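PDB 1NO7: major capsid protein from Human herpesvirus 1, which forms the bulk of the icosahedral shell that encloses the viral genome, this fragment being its large protease-resistant upper domain. Local coordinates for residues 178-183 with 387-392; 188-193 with 445-450; 194-199 with 435-440; 201-206 with 231-236. All coordinates share one frame; numbering follows the deposited sequence.

Contact 1. Residues 178-183 with 387-392; sequences YLLQAA and ATLQNM
L389 reaches into the flank of helix 176-183, where L179, L180 and A183 receive it in a buried helix-helix contact of this alpha plus beta upper domain. The leucine comes from the last turn of helix 382-389, and its path from root to tip accounts for most of the interface. CB leaves the backbone pointing at the other helix. CG lies beside the root of L179, 4.4 Å from its CB. Beyond CG the two methyl branches part. CD2 turns to the CD2 of L180, also 4.4 Å away, methyl to methyl. L180 starts off facing away from this partner and only the far part of its chain swings round; L180 also touches L197 and C201 on helix 195-208. CD1 of L389, anti to CA (chi2 -174°), carries on into the helix surface and comes within 3.9 Å of the carbonyl O of L179. That oxygen already accepts the helical bond from A183 N, so the methyl packs against a satisfied acceptor. One residue earlier, T388 crosses L179 at about a right angle: L179 CD2 comes to 4.1 Å from T388 OG1, the same hydroxyl that is hydrogen-bonded to Y504 OH. M428 covers both L179 and T388 from helix 425-431. No hydrogen bond joins the two segments, and the closest approach across them is between methyls: L389 CD1 lies 3.5 Å from A183 CB.

Contact 2. Residues 188-193 with 445-450; sequences EHVFCA and QVLAHN
V190 lays its CG2 methyl against the stem of N450, with V190 CG2 3.7 Å from N450 CB and 3.9 Å from N450 CG, the amide carbon. The valine has CG1 anti to the backbone N (chi1 178°), which puts its two methyls to work on different partners: CG1 faces CD2 of L447 at 4.3 Å. One turn further along helix 188-193, the CB of A193 sits against V446, nearer to CG2 (3.6 Å) than to CG1. At the other end H189 offers the edge of its ring. N450 ND2 lies close to the ring plane and 3.4 Å from CD2, with the amide and imidazole planes turned 49° apart, so the groups meet obliquely without stacking. The polar ends look to other partners: N450 OD1 accepts from N336 ND2, and H189 ND1 has a weak hydrogen bond with A339 O. Joined here are a short helix and an irregular coil of helical backbone angles, in the loop between helix 438-442 and strand 457-462. With no hydrogen bond passing directly between the segments, their cohesion is that of apolar packing, while the bond to N336 helps fix the asparagine amide that borders it.

Contact 3. Residues 194-199 with 435-440; sequences LARLVV and VVDGPA
R196 and D437 form a salt bridge, with NH2 donating to OD2 over 2.6 Å at an N-H...O angle of 149°. The nitrogen meets OD2 on its syn side, 17° out of the carboxylate plane, while the acceptor lies close to the guanidinium plane. Only NH2 to OD2 is bonded across the segments, and the planes of the two flat groups are 37° apart, so the bridge is not a paired, coplanar one. D437 also holds the N-cap position of helix 438-442: its OD1 accepts from A440 N at 3.0 Å, although the placing of OD1 is less certain in the model. A different side chain, Q200 from the next turn of helix 195-208, accepts through OE1 from the backbone N of D437.

To reach the carboxylate, the arginine runs extended from CG to NE and passes alongside the first turn of the capped helix, its NE 3.8 Å from A440 CB. Further in, the interface turns apolar. L197 crosses V436 at about a right angle, and its CD1 touches CG1 of the valine at 3.4 Å and lies 4.2 Å from A440 CB. The same alanine methyl faces the backbone of L197: the CA atoms of L197 and A440 are 4.6 Å apart, with the methyl directed at the other helix. One carboxylate thus appears to serve both the start of its own helix and a charge on the neighbouring one; the nearby arginine and helix N-terminus would both be expected to favour its ionised form.

Contact 4. Residues 201-206 with 231-236; sequences CITSYW and DLPEEC
A small hydrophobic cluster closes over the start of helix 234-256, with W206 of helix 195-208 as its flat wall and C236 seated on that wall. The indole receives the cysteine on one face: C236 CB stands over the six-membered ring, 3.4 Å from its centroid and 15° off the ring normal, a CH-pi contact. The sulfur continues more obliquely, SG lying 4.2 Å from the same centroid and 31° off the normal. With SG anti to the backbone N (chi1 163°), the sulfur is directed off the ring normal towards I202, whose CG2 is 4.1 Å from it. The outer end of the indole, at CH2, approaches the carbonyl O of E235 at 3.6 Å. The carboxylate of E235, a poorly ordered side chain, is modelled in a salt bridge with R210.

A turn earlier on the helix, I202 and T203 take up the loop that leads into helix 234-256. CG2 of I202 packs against CD2 of L232, the two side chains crossing at a slant. T203 uses its methyl: CG2 lies 3.6 Å from CG of P233, the residue at the N-cap position, while OG1 is hydrogen-bonded to V199 O within its own helix. V239 and Y240, further along helix 234-256, extend the same packing onto W206 and I202. No hydrogen bond crosses between the segments. Apolar side chains fasten a helix start and its lead-in loop to the side of another helix, and the indole carries a CH-pi contact from C236 CB and, beside it, an oblique Cys sulfur-aromatic contact.

Helix 195-208 ties much of the group together: contacts 3 and 4 both use it, with centres about 13 Å apart, and S204 OG lies 2.9 Å from V435 N in a probable hydrogen bond between them. Helix 176-183 of contact 1 packs on the same helix, L180 CD1 lying 3.6 Å from C201 SG. Contacts 1 and 2, centres about 12 Å apart, merge where A183 CB meets L447 CD1 at 3.5 Å. Contacts 2 and 4 are more remote, their nearest atoms about 6 Å apart. Thus the segments between 178 and 199, on three successive helices, meet 387-392, 445-450 and 435-440 in contacts 1, 2 and 3, while contact 4 closes a shorter local loop nested inside.

Contact 1. Residues 178-183 with 387-392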
loop_
_atom_site.group_PDB
_atom_site.type_symbol
_atom_site.label_atom_id
_atom_site.label_comp_id
_atom_site.label_asym_id
_atom_site.label_seq_id
_atom_site.Cartn_x
_atom_site.Cartn_y
_atom_site.Cartn_z
ATOM N N TYR A 178 -7.428 -6.693 -10.592
ATOM C CA TYR A 178 -6.516 -7.064 -9.506
ATOM C C TYR A 178 -5.575 -8.162 -10.000
ATOM O O TYR A 178 -4.341 -8.010 -9.925
ATOM C CB TYR A 178 -7.263 -7.589 -8.267
ATOM C CG TYR A 178 -8.078 -6.551 -7.513
ATOM C CD1 TYR A 178 -9.428 -6.360 -7.794
ATOM C CD2 TYR A 178 -7.498 -5.760 -6.512
ATOM C CE1 TYR A 178 -10.187 -5.404 -7.097
ATOM C CE2 TYR A 178 -8.252 -4.798 -5.807
ATOM C CZ TYR A 178 -9.597 -4.627 -6.106
ATOM O OH TYR A 178 -10.363 -3.686 -5.435
ATOM N N LEU A 179 -6.146 -9.259 -10.514
ATOM C CA LEU A 179 -5.308 -10.359 -11.006
ATOM C C LEU A 179 -4.325 -9.807 -12.039
ATOM O O LEU A 179 -3.135 -10.162 -12.018
ATOM C CB LEU A 179 -6.149 -11.484 -11.626
ATOM C CG LEU A 179 -7.301 -12.028 -10.780
ATOM C CD1 LEU A 179 -8.409 -10.960 -10.768
ATOM C CD2 LEU A 179 -7.831 -13.355 -11.352
ATOM N N LEU A 180 -4.816 -8.941 -12.932
ATOM C CA LEU A 180 -3.944 -8.345 -13.938
ATOM C C LEU A 180 -2.808 -7.619 -13.225
ATOM O O LEU A 180 -1.624 -7.889 -13.491
ATOM C CB LEU A 180 -4.707 -7.349 -14.811
ATOM C CG LEU A 180 -5.376 -7.948 -16.046
ATOM C CD1 LEU A 180 -5.860 -6.810 -17.004
ATOM C CD2 LEU A 180 -4.353 -8.874 -16.731
ATOM N N GLN A 181 -3.180 -6.700 -12.323
ATOM C CA GLN A 181 -2.220 -5.925 -11.533
ATOM C C GLN A 181 -1.263 -6.890 -10.834
ATOM O O GLN A 181 -0.047 -6.683 -10.813
ATOM C CB GLN A 181 -2.958 -5.080 -10.490
ATOM C CG GLN A 181 -2.063 -4.592 -9.354
ATOM C CD GLN A 181 -2.854 -4.062 -8.163
ATOM O OE1 GLN A 181 -3.815 -4.697 -7.702
ATOM N NE2 GLN A 181 -2.445 -2.904 -7.643
ATOM N N ALA A 182 -1.823 -7.950 -10.266
ATOM C CA ALA A 182 -1.009 -8.949 -9.594
ATOM C C ALA A 182 0.041 -9.482 -10.578
ATOM O O ALA A 182 1.239 -9.498 -10.265
ATOM C CB ALA A 182 -1.895 -10.091 -9.085
ATOM N N ALA A 183 -0.420 -9.907 -11.763
ATOM C CA ALA A 183 0.452 -10.435 -12.822
ATOM C C ALA A 183 1.453 -9.369 -13.270
ATOM O O ALA A 183 2.639 -9.651 -13.453
ATOM C CB ALA A 183 -0.387 -10.884 -14.007
ATOM N N ALA A 387 -2.567 -19.121 -12.547
ATOM C CA ALA A 387 -3.355 -20.216 -13.096
ATOM C C ALA A 387 -4.557 -19.664 -13.868
ATOM O O ALA A 387 -4.433 -19.338 -15.053
ATOM C CB ALA A 387 -3.827 -21.137 -11.987
ATOM N N THR A 388 -5.706 -19.538 -13.204
ATOM C CA THR A 388 -6.919 -19.047 -13.870
ATOM C C THR A 388 -6.659 -17.909 -14.860
ATOM O O THR A 388 -7.479 -17.641 -15.744
ATOM C CB THR A 388 -7.971 -18.557 -12.866
ATOM O OG1 THR A 388 -8.088 -17.130 -12.957
ATOM C CG2 THR A 388 -7.579 -18.972 -11.451
ATOM N N LEU A 389 -5.523 -17.240 -14.704
ATOM C CA LEU A 389 -5.163 -16.156 -15.604
ATOM C C LEU A 389 -4.789 -16.731 -16.974
ATOM O O LEU A 389 -5.414 -16.388 -17.981
ATOM C CB LEU A 389 -3.994 -15.347 -15.029
ATOM C CG LEU A 389 -4.252 -13.845 -14.884
ATOM C CD1 LEU A 389 -2.958 -13.187 -14.443
ATOM C CD2 LEU A 389 -4.735 -13.244 -16.207
ATOM N N GLN A 390 -3.777 -17.602 -17.009
ATOM C CA GLN A 390 -3.346 -18.225 -18.263
ATOM C C GLN A 390 -4.140 -19.507 -18.537
ATOM O O GLN A 390 -3.587 -20.540 -18.913
ATOM C CB GLN A 390 -1.834 -18.509 -18.237
ATOM C CG GLN A 390 -1.338 -19.250 -17.010
ATOM C CD GLN A 390 0.191 -19.304 -16.914
ATOM O OE1 GLN A 390 0.875 -18.276 -16.980
ATOM N NE2 GLN A 390 0.733 -20.504 -16.727
ATOM N N ASN A 391 -5.451 -19.410 -18.339
ATOM C CA ASN A 391 -6.390 -20.502 -18.552
ATOM C C ASN A 391 -7.553 -19.882 -19.334
ATOM O O ASN A 391 -8.700 -19.845 -18.854
ATOM C CB ASN A 391 -6.874 -21.038 -17.195
ATOM C CG ASN A 391 -8.309 -21.568 -17.241
ATOM O OD1 ASN A 391 -8.577 -22.607 -17.844
ATOM N ND2 ASN A 391 -9.239 -20.836 -16.611
ATOM N N MET A 392 -7.263 -19.374 -20.532
ATOM C CA MET A 392 -8.309 -18.744 -21.341
ATOM C C MET A 392 -8.866 -19.607 -22.478
ATOM O O MET A 392 -8.485 -20.774 -22.657
ATOM C CB MET A 392 -7.806 -17.416 -21.914
ATOM C CG MET A 392 -6.767 -17.567 -22.997
ATOM S SD MET A 392 -5.742 -16.075 -23.176
ATOM C CE MET A 392 -4.162 -16.753 -22.464
#

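Contact 2. Residues 188-193 with 445-450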
loop_
_atom_site.group_PDB
_atom_site.type_symbol
_atom_site.label_atom_id
_atom_site.label_comp_id
_atom_site.label_asym_id
_atom_site.label_seq_id
_atom_site.Cartn_x
_atom_site.Cartn_y
_atom_site.Cartn_z
ATOM N N GLU A 188 7.676 -2.812 -15.243
ATOM C CA GLU A 188 7.475 -1.847 -16.319
ATOM C C GLU A 188 7.539 -2.636 -17.623
ATOM O O GLU A 188 6.707 -2.466 -18.528
ATOM C CB GLU A 188 8.582 -0.795 -16.273
ATOM C CG GLU A 188 8.375 0.381 -17.201
ATOM C CD GLU A 188 9.265 1.552 -16.827
ATOM O OE1 GLU A 188 9.257 1.926 -15.633
ATOM O OE2 GLU A 188 9.962 2.101 -17.709
ATOM N N HIS A 189 8.542 -3.511 -17.699
ATOM C CA HIS A 189 8.765 -4.390 -18.847
ATOM C C HIS A 189 7.439 -5.064 -19.195
ATOM O O HIS A 189 6.960 -4.984 -20.336
ATOM C CB HIS A 189 9.826 -5.434 -18.461
ATOM C CG HIS A 189 10.095 -6.474 -19.506
ATOM N ND1 HIS A 189 10.429 -6.161 -20.807
ATOM C CD2 HIS A 189 10.153 -7.827 -19.416
ATOM C CE1 HIS A 189 10.682 -7.274 -21.473
ATOM N NE2 HIS A 189 10.523 -8.300 -20.651
ATOM N N VAL A 190 6.834 -5.706 -18.192
ATOM C CA VAL A 190 5.571 -6.383 -18.424
ATOM C C VAL A 190 4.431 -5.423 -18.670
ATOM O O VAL A 190 3.541 -5.711 -19.438
ATOM C CB VAL A 190 5.181 -7.281 -17.257
ATOM C CG1 VAL A 190 3.815 -7.920 -17.541
ATOM C CG2 VAL A 190 6.271 -8.351 -17.036
ATOM N N PHE A 191 4.405 -4.294 -17.982
ATOM C CA PHE A 191 3.307 -3.372 -18.239
ATOM C C PHE A 191 3.354 -3.081 -19.725
ATOM O O PHE A 191 2.320 -2.989 -20.376
ATOM C CB PHE A 191 3.453 -2.050 -17.471
ATOM C CG PHE A 191 2.396 -1.049 -17.816
ATOM C CD1 PHE A 191 1.110 -1.162 -17.284
ATOM C CD2 PHE A 191 2.667 -0.026 -18.708
ATOM C CE1 PHE A 191 0.090 -0.259 -17.637
ATOM C CE2 PHE A 191 1.661 0.890 -19.078
ATOM C CZ PHE A 191 0.363 0.773 -18.537
ATOM N N CYS A 192 4.559 -2.960 -20.267
ATOM C CA CYS A 192 4.683 -2.677 -21.682
ATOM C C CYS A 192 4.137 -3.805 -22.554
ATOM O O CYS A 192 3.471 -3.545 -23.561
ATOM C CB CYS A 192 6.137 -2.355 -22.028
ATOM S SG CYS A 192 6.564 -0.665 -21.544
ATOM N N ALA A 193 4.404 -5.050 -22.176
ATOM C CA ALA A 193 3.884 -6.166 -22.955
ATOM C C ALA A 193 2.361 -6.039 -23.033
ATOM O O ALA A 193 1.803 -5.655 -24.069
ATOM C CB ALA A 193 4.257 -7.489 -22.305
ATOM N N GLN A 445 0.727 -14.457 -22.579
ATOM C CA GLN A 445 1.710 -15.518 -22.721
ATOM C C GLN A 445 3.008 -15.040 -22.063
ATOM O O GLN A 445 3.832 -15.847 -21.624
ATOM C CB GLN A 445 1.949 -15.852 -24.205
ATOM C CG GLN A 445 0.686 -16.266 -24.986
ATOM C CD GLN A 445 0.996 -16.967 -26.306
ATOM O OE1 GLN A 445 1.331 -18.158 -26.331
ATOM N NE2 GLN A 445 0.893 -16.227 -27.408
ATOM N N VAL A 446 3.167 -13.720 -21.974
ATOM C CA VAL A 446 4.370 -13.140 -21.389
ATOM C C VAL A 446 4.648 -13.580 -19.944
ATOM O O VAL A 446 5.793 -13.909 -19.593
ATOM C CB VAL A 446 4.314 -11.600 -21.400
ATOM C CG1 VAL A 446 5.671 -11.057 -21.006
ATOM C CG2 VAL A 446 3.919 -11.087 -22.775
ATOM N N LEU A 447 3.599 -13.587 -19.122
ATOM C CA LEU A 447 3.698 -13.944 -17.703
ATOM C C LEU A 447 4.606 -15.114 -17.383
ATOM O O LEU A 447 5.239 -15.138 -16.325
ATOM C CB LEU A 447 2.315 -14.223 -17.114
ATOM C CG LEU A 447 1.237 -13.185 -17.448
ATOM C CD1 LEU A 447 0.086 -13.331 -16.458
ATOM C CD2 LEU A 447 1.810 -11.767 -17.400
ATOM N N ALA A 448 4.668 -16.092 -18.277
ATOM C CA ALA A 448 5.535 -17.234 -18.031
ATOM C C ALA A 448 6.996 -16.768 -18.023
ATOM O O ALA A 448 7.830 -17.318 -17.298
ATOM C CB ALA A 448 5.320 -18.297 -19.095
ATOM N N HIS A 449 7.292 -15.736 -18.809
ATOM C CA HIS A 449 8.652 -15.212 -18.904
ATOM C C HIS A 449 9.106 -14.334 -17.740
ATOM O O HIS A 449 10.235 -14.461 -17.254
ATOM C CB HIS A 449 8.826 -14.428 -20.208
ATOM C CG HIS A 449 8.787 -15.283 -21.436
ATOM N ND1 HIS A 449 9.574 -16.405 -21.588
ATOM C CD2 HIS A 449 8.069 -15.171 -22.579
ATOM C CE1 HIS A 449 9.344 -16.945 -22.770
ATOM N NE2 HIS A 449 8.436 -16.215 -23.392
ATOM N N ASN A 450 8.227 -13.445 -17.293
ATOM C CA ASN A 450 8.568 -12.532 -16.211
ATOM C C ASN A 450 7.502 -12.550 -15.122
ATOM O O ASN A 450 6.480 -11.854 -15.219
ATOM C CB ASN A 450 8.704 -11.122 -16.775
ATOM C CG ASN A 450 9.483 -10.218 -15.872
ATOM O OD1 ASN A 450 9.290 -10.223 -14.657
ATOM N ND2 ASN A 450 10.371 -9.421 -16.458
#

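Contact 3. Residues 194-199 with 435-440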
loop_
_atom_site.group_PDB
_atom_site.type_symbol
_atom_site.label_atom_id
_atom_site.label_comp_id
_atom_site.label_asym_id
_atom_site.label_seq_id
_atom_site.Cartn_x
_atom_site.Cartn_y
_atom_site.Cartn_z
ATOM N N LEU A 194 1.692 -6.345 -21.925
ATOM C CA LEU A 194 0.232 -6.284 -21.860
ATOM C C LEU A 194 -0.327 -4.881 -22.129
ATOM O O LEU A 194 -1.540 -4.642 -21.976
ATOM C CB LEU A 194 -0.252 -6.783 -20.496
ATOM C CG LEU A 194 0.156 -8.224 -20.169
ATOM C CD1 LEU A 194 1.638 -8.264 -19.831
ATOM C CD2 LEU A 194 -0.647 -8.758 -18.990
ATOM N N ALA A 195 0.554 -3.964 -22.534
ATOM C CA ALA A 195 0.149 -2.590 -22.826
ATOM C C ALA A 195 -1.149 -2.557 -23.635
ATOM O O ALA A 195 -2.086 -1.839 -23.280
ATOM C CB ALA A 195 1.257 -1.856 -23.583
ATOM N N ARG A 196 -1.209 -3.341 -24.711
ATOM C CA ARG A 196 -2.413 -3.373 -25.543
ATOM C C ARG A 196 -3.594 -3.764 -24.661
ATOM O O ARG A 196 -4.592 -3.039 -24.540
ATOM C CB ARG A 196 -2.257 -4.397 -26.669
ATOM C CG ARG A 196 -3.447 -4.457 -27.615
ATOM C CD ARG A 196 -3.512 -5.799 -28.344
ATOM N NE ARG A 196 -4.802 -5.986 -29.008
ATOM C CZ ARG A 196 -5.139 -5.424 -30.163
ATOM N NH1 ARG A 196 -4.274 -4.642 -30.801
ATOM N NH2 ARG A 196 -6.351 -5.621 -30.665
ATOM N N LEU A 197 -3.452 -4.925 -24.034
ATOM C CA LEU A 197 -4.479 -5.466 -23.152
ATOM C C LEU A 197 -5.006 -4.427 -22.185
ATOM O O LEU A 197 -6.221 -4.213 -22.074
ATOM C CB LEU A 197 -3.913 -6.640 -22.354
ATOM C CG LEU A 197 -4.833 -7.181 -21.265
ATOM C CD1 LEU A 197 -6.254 -7.307 -21.802
ATOM C CD2 LEU A 197 -4.292 -8.539 -20.794
ATOM N N VAL A 198 -4.077 -3.794 -21.476
ATOM C CA VAL A 198 -4.424 -2.765 -20.502
ATOM C C VAL A 198 -5.260 -1.638 -21.100
ATOM O O VAL A 198 -6.365 -1.345 -20.618
ATOM C CB VAL A 198 -3.173 -2.136 -19.888
ATOM C CG1 VAL A 198 -3.545 -0.825 -19.229
ATOM C CG2 VAL A 198 -2.551 -3.090 -18.870
ATOM N N VAL A 199 -4.729 -1.004 -22.142
ATOM C CA VAL A 199 -5.440 0.095 -22.774
ATOM C C VAL A 199 -6.902 -0.293 -22.948
ATOM O O VAL A 199 -7.800 0.541 -22.810
ATOM C CB VAL A 199 -4.859 0.456 -24.161
ATOM C CG1 VAL A 199 -5.512 1.743 -24.651
ATOM C CG2 VAL A 199 -3.338 0.621 -24.093
ATOM N N VAL A 435 -14.373 -5.373 -21.937
ATOM C CA VAL A 435 -14.319 -5.793 -23.341
ATOM C C VAL A 435 -12.904 -5.880 -23.890
ATOM O O VAL A 435 -12.307 -4.875 -24.283
ATOM C CB VAL A 435 -15.135 -4.845 -24.225
ATOM C CG1 VAL A 435 -14.927 -5.179 -25.700
ATOM C CG2 VAL A 435 -16.596 -4.979 -23.849
ATOM N N VAL A 436 -12.376 -7.095 -23.926
ATOM C CA VAL A 436 -11.033 -7.333 -24.420
ATOM C C VAL A 436 -11.041 -8.376 -25.535
ATOM O O VAL A 436 -11.560 -9.475 -25.330
ATOM C CB VAL A 436 -10.153 -7.851 -23.305
ATOM C CG1 VAL A 436 -8.826 -8.308 -23.863
ATOM C CG2 VAL A 436 -9.964 -6.774 -22.284
ATOM N N ASP A 437 -10.459 -8.044 -26.696
ATOM C CA ASP A 437 -10.411 -8.973 -27.825
ATOM C C ASP A 437 -9.352 -10.079 -27.637
ATOM O O ASP A 437 -8.541 -10.040 -26.697
ATOM C CB ASP A 437 -10.155 -8.222 -29.134
ATOM C CG ASP A 437 -8.752 -7.646 -29.218
ATOM O OD1 ASP A 437 -7.787 -8.345 -28.828
ATOM O OD2 ASP A 437 -8.616 -6.495 -29.693
ATOM N N GLY A 438 -9.376 -11.055 -28.550
ATOM C CA GLY A 438 -8.473 -12.195 -28.500
ATOM C C GLY A 438 -6.973 -11.946 -28.426
ATOM O O GLY A 438 -6.325 -12.406 -27.488
ATOM N N PRO A 439 -6.381 -11.238 -29.398
ATOM C CA PRO A 439 -4.937 -10.983 -29.365
ATOM C C PRO A 439 -4.517 -10.400 -28.020
ATOM O O PRO A 439 -3.542 -10.861 -27.405
ATOM C CB PRO A 439 -4.734 -9.989 -30.509
ATOM C CG PRO A 439 -5.841 -10.333 -31.461
ATOM C CD PRO A 439 -7.011 -10.537 -30.529
ATOM N N ALA A 440 -5.258 -9.380 -27.577
ATOM C CA ALA A 440 -4.984 -8.730 -26.300
ATOM C C ALA A 440 -4.895 -9.825 -25.239
ATOM O O ALA A 440 -3.883 -9.973 -24.548
ATOM C CB ALA A 440 -6.110 -7.759 -25.960
#

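Contact 4. Residues 201-206 with 231-236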
loop_
_atom_site.group_PDB
_atom_site.type_symbol
_atom_site.label_atom_id
_atom_site.label_comp_id
_atom_site.label_asym_id
_atom_site.label_seq_id
_atom_site.Cartn_x
_atom_site.Cartn_y
_atom_site.Cartn_z
ATOM N N CYS A 201 -8.821 -2.640 -21.055
ATOM C CA CYS A 201 -9.494 -2.641 -19.752
ATOM C C CYS A 201 -9.844 -1.231 -19.331
ATOM O O CYS A 201 -11.009 -0.915 -19.038
ATOM C CB CYS A 201 -8.596 -3.220 -18.675
ATOM S SG CYS A 201 -7.954 -4.817 -19.107
ATOM N N ILE A 202 -8.827 -0.376 -19.294
ATOM C CA ILE A 202 -9.064 0.990 -18.884
ATOM C C ILE A 202 -10.166 1.657 -19.704
ATOM O O ILE A 202 -11.108 2.214 -19.133
ATOM C CB ILE A 202 -7.798 1.833 -18.983
ATOM C CG1 ILE A 202 -6.693 1.204 -18.108
ATOM C CG2 ILE A 202 -8.143 3.284 -18.601
ATOM C CD1 ILE A 202 -5.367 1.979 -18.089
ATOM N N THR A 203 -10.057 1.597 -21.035
ATOM C CA THR A 203 -11.074 2.232 -21.873
ATOM C C THR A 203 -12.400 1.572 -21.616
ATOM O O THR A 203 -13.424 2.234 -21.431
ATOM C CB THR A 203 -10.775 2.114 -23.355
ATOM O OG1 THR A 203 -9.358 2.192 -23.588
ATOM C CG2 THR A 203 -11.465 3.264 -24.084
ATOM N N SER A 204 -12.365 0.248 -21.611
ATOM C CA SER A 204 -13.550 -0.553 -21.347
ATOM C C SER A 204 -14.240 0.014 -20.089
ATOM O O SER A 204 -15.334 0.606 -20.159
ATOM C CB SER A 204 -13.119 -2.019 -21.130
ATOM O OG SER A 204 -14.192 -2.826 -20.669
ATOM N N TYR A 205 -13.567 -0.146 -18.951
ATOM C CA TYR A 205 -14.072 0.320 -17.660
ATOM C C TYR A 205 -14.500 1.796 -17.698
ATOM O O TYR A 205 -15.598 2.155 -17.262
ATOM C CB TYR A 205 -12.996 0.114 -16.588
ATOM C CG TYR A 205 -13.471 0.365 -15.178
ATOM C CD1 TYR A 205 -14.589 -0.304 -14.674
ATOM C CD2 TYR A 205 -12.803 1.267 -14.339
ATOM C CE1 TYR A 205 -15.040 -0.085 -13.364
ATOM C CE2 TYR A 205 -13.244 1.495 -13.016
ATOM C CZ TYR A 205 -14.364 0.810 -12.539
ATOM O OH TYR A 205 -14.787 0.997 -11.240
ATOM N N TRP A 206 -13.635 2.647 -18.233
ATOM C CA TRP A 206 -13.941 4.067 -18.312
ATOM C C TRP A 206 -15.277 4.328 -19.013
ATOM O O TRP A 206 -16.108 5.136 -18.572
ATOM C CB TRP A 206 -12.808 4.799 -19.036
ATOM C CG TRP A 206 -13.162 6.189 -19.355
ATOM C CD1 TRP A 206 -13.818 6.635 -20.469
ATOM C CD2 TRP A 206 -12.964 7.329 -18.519
ATOM N NE1 TRP A 206 -14.045 7.991 -20.374
ATOM C CE2 TRP A 206 -13.530 8.441 -19.185
ATOM C CE3 TRP A 206 -12.369 7.520 -17.267
ATOM C CZ2 TRP A 206 -13.515 9.728 -18.640
ATOM C CZ3 TRP A 206 -12.357 8.802 -16.723
ATOM C CH2 TRP A 206 -12.927 9.889 -17.412
ATOM N N ASP A 231 -3.559 6.816 -26.480
ATOM C CA ASP A 231 -4.227 5.521 -26.485
ATOM C C ASP A 231 -5.519 5.468 -25.668
ATOM O O ASP A 231 -6.359 4.588 -25.885
ATOM C CB ASP A 231 -3.267 4.424 -26.028
ATOM C CG ASP A 231 -2.074 4.286 -26.954
ATOM O OD1 ASP A 231 -1.469 3.185 -27.008
ATOM O OD2 ASP A 231 -1.740 5.289 -27.625
ATOM N N LEU A 232 -5.687 6.394 -24.726
ATOM C CA LEU A 232 -6.917 6.417 -23.937
ATOM C C LEU A 232 -7.666 7.695 -24.258
ATOM O O LEU A 232 -7.059 8.709 -24.604
ATOM C CB LEU A 232 -6.629 6.362 -22.429
ATOM C CG LEU A 232 -5.883 5.123 -21.935
ATOM C CD1 LEU A 232 -4.412 5.277 -22.272
ATOM C CD2 LEU A 232 -6.059 4.957 -20.437
ATOM N N PRO A 233 -9.001 7.656 -24.159
ATOM C CA PRO A 233 -9.860 8.817 -24.432
ATOM C C PRO A 233 -9.309 10.057 -23.713
ATOM O O PRO A 233 -8.743 9.952 -22.615
ATOM C CB PRO A 233 -11.211 8.383 -23.868
ATOM C CG PRO A 233 -11.209 6.898 -24.103
ATOM C CD PRO A 233 -9.796 6.497 -23.715
ATOM N N GLU A 234 -9.477 11.228 -24.319
ATOM C CA GLU A 234 -8.961 12.455 -23.717
ATOM C C GLU A 234 -9.394 12.614 -22.264
ATOM O O GLU A 234 -8.586 12.437 -21.340
ATOM C CB GLU A 234 -9.407 13.680 -24.522
ATOM C CG GLU A 234 -8.965 14.992 -23.896
ATOM C CD GLU A 234 -7.519 14.947 -23.437
ATOM O OE1 GLU A 234 -6.629 14.783 -24.294
ATOM O OE2 GLU A 234 -7.273 15.065 -22.219
ATOM N N GLU A 235 -10.674 12.942 -22.081
ATOM C CA GLU A 235 -11.262 13.148 -20.762
ATOM C C GLU A 235 -10.726 12.148 -19.742
ATOM O O GLU A 235 -10.603 12.449 -18.549
ATOM C CB GLU A 235 -12.785 13.030 -20.848
ATOM C CG GLU A 235 -13.416 13.937 -21.894
ATOM C CD GLU A 235 -14.927 13.802 -21.954
ATOM O OE1 GLU A 235 -15.415 12.658 -22.078
ATOM O OE2 GLU A 235 -15.628 14.835 -21.886
ATOM N N CYS A 236 -10.392 10.961 -20.223
ATOM C CA CYS A 236 -9.887 9.918 -19.355
ATOM C C CYS A 236 -8.391 10.003 -19.045
ATOM O O CYS A 236 -8.001 9.885 -17.875
ATOM C CB CYS A 236 -10.211 8.546 -19.951
ATOM S SG CYS A 236 -9.237 7.207 -19.232
#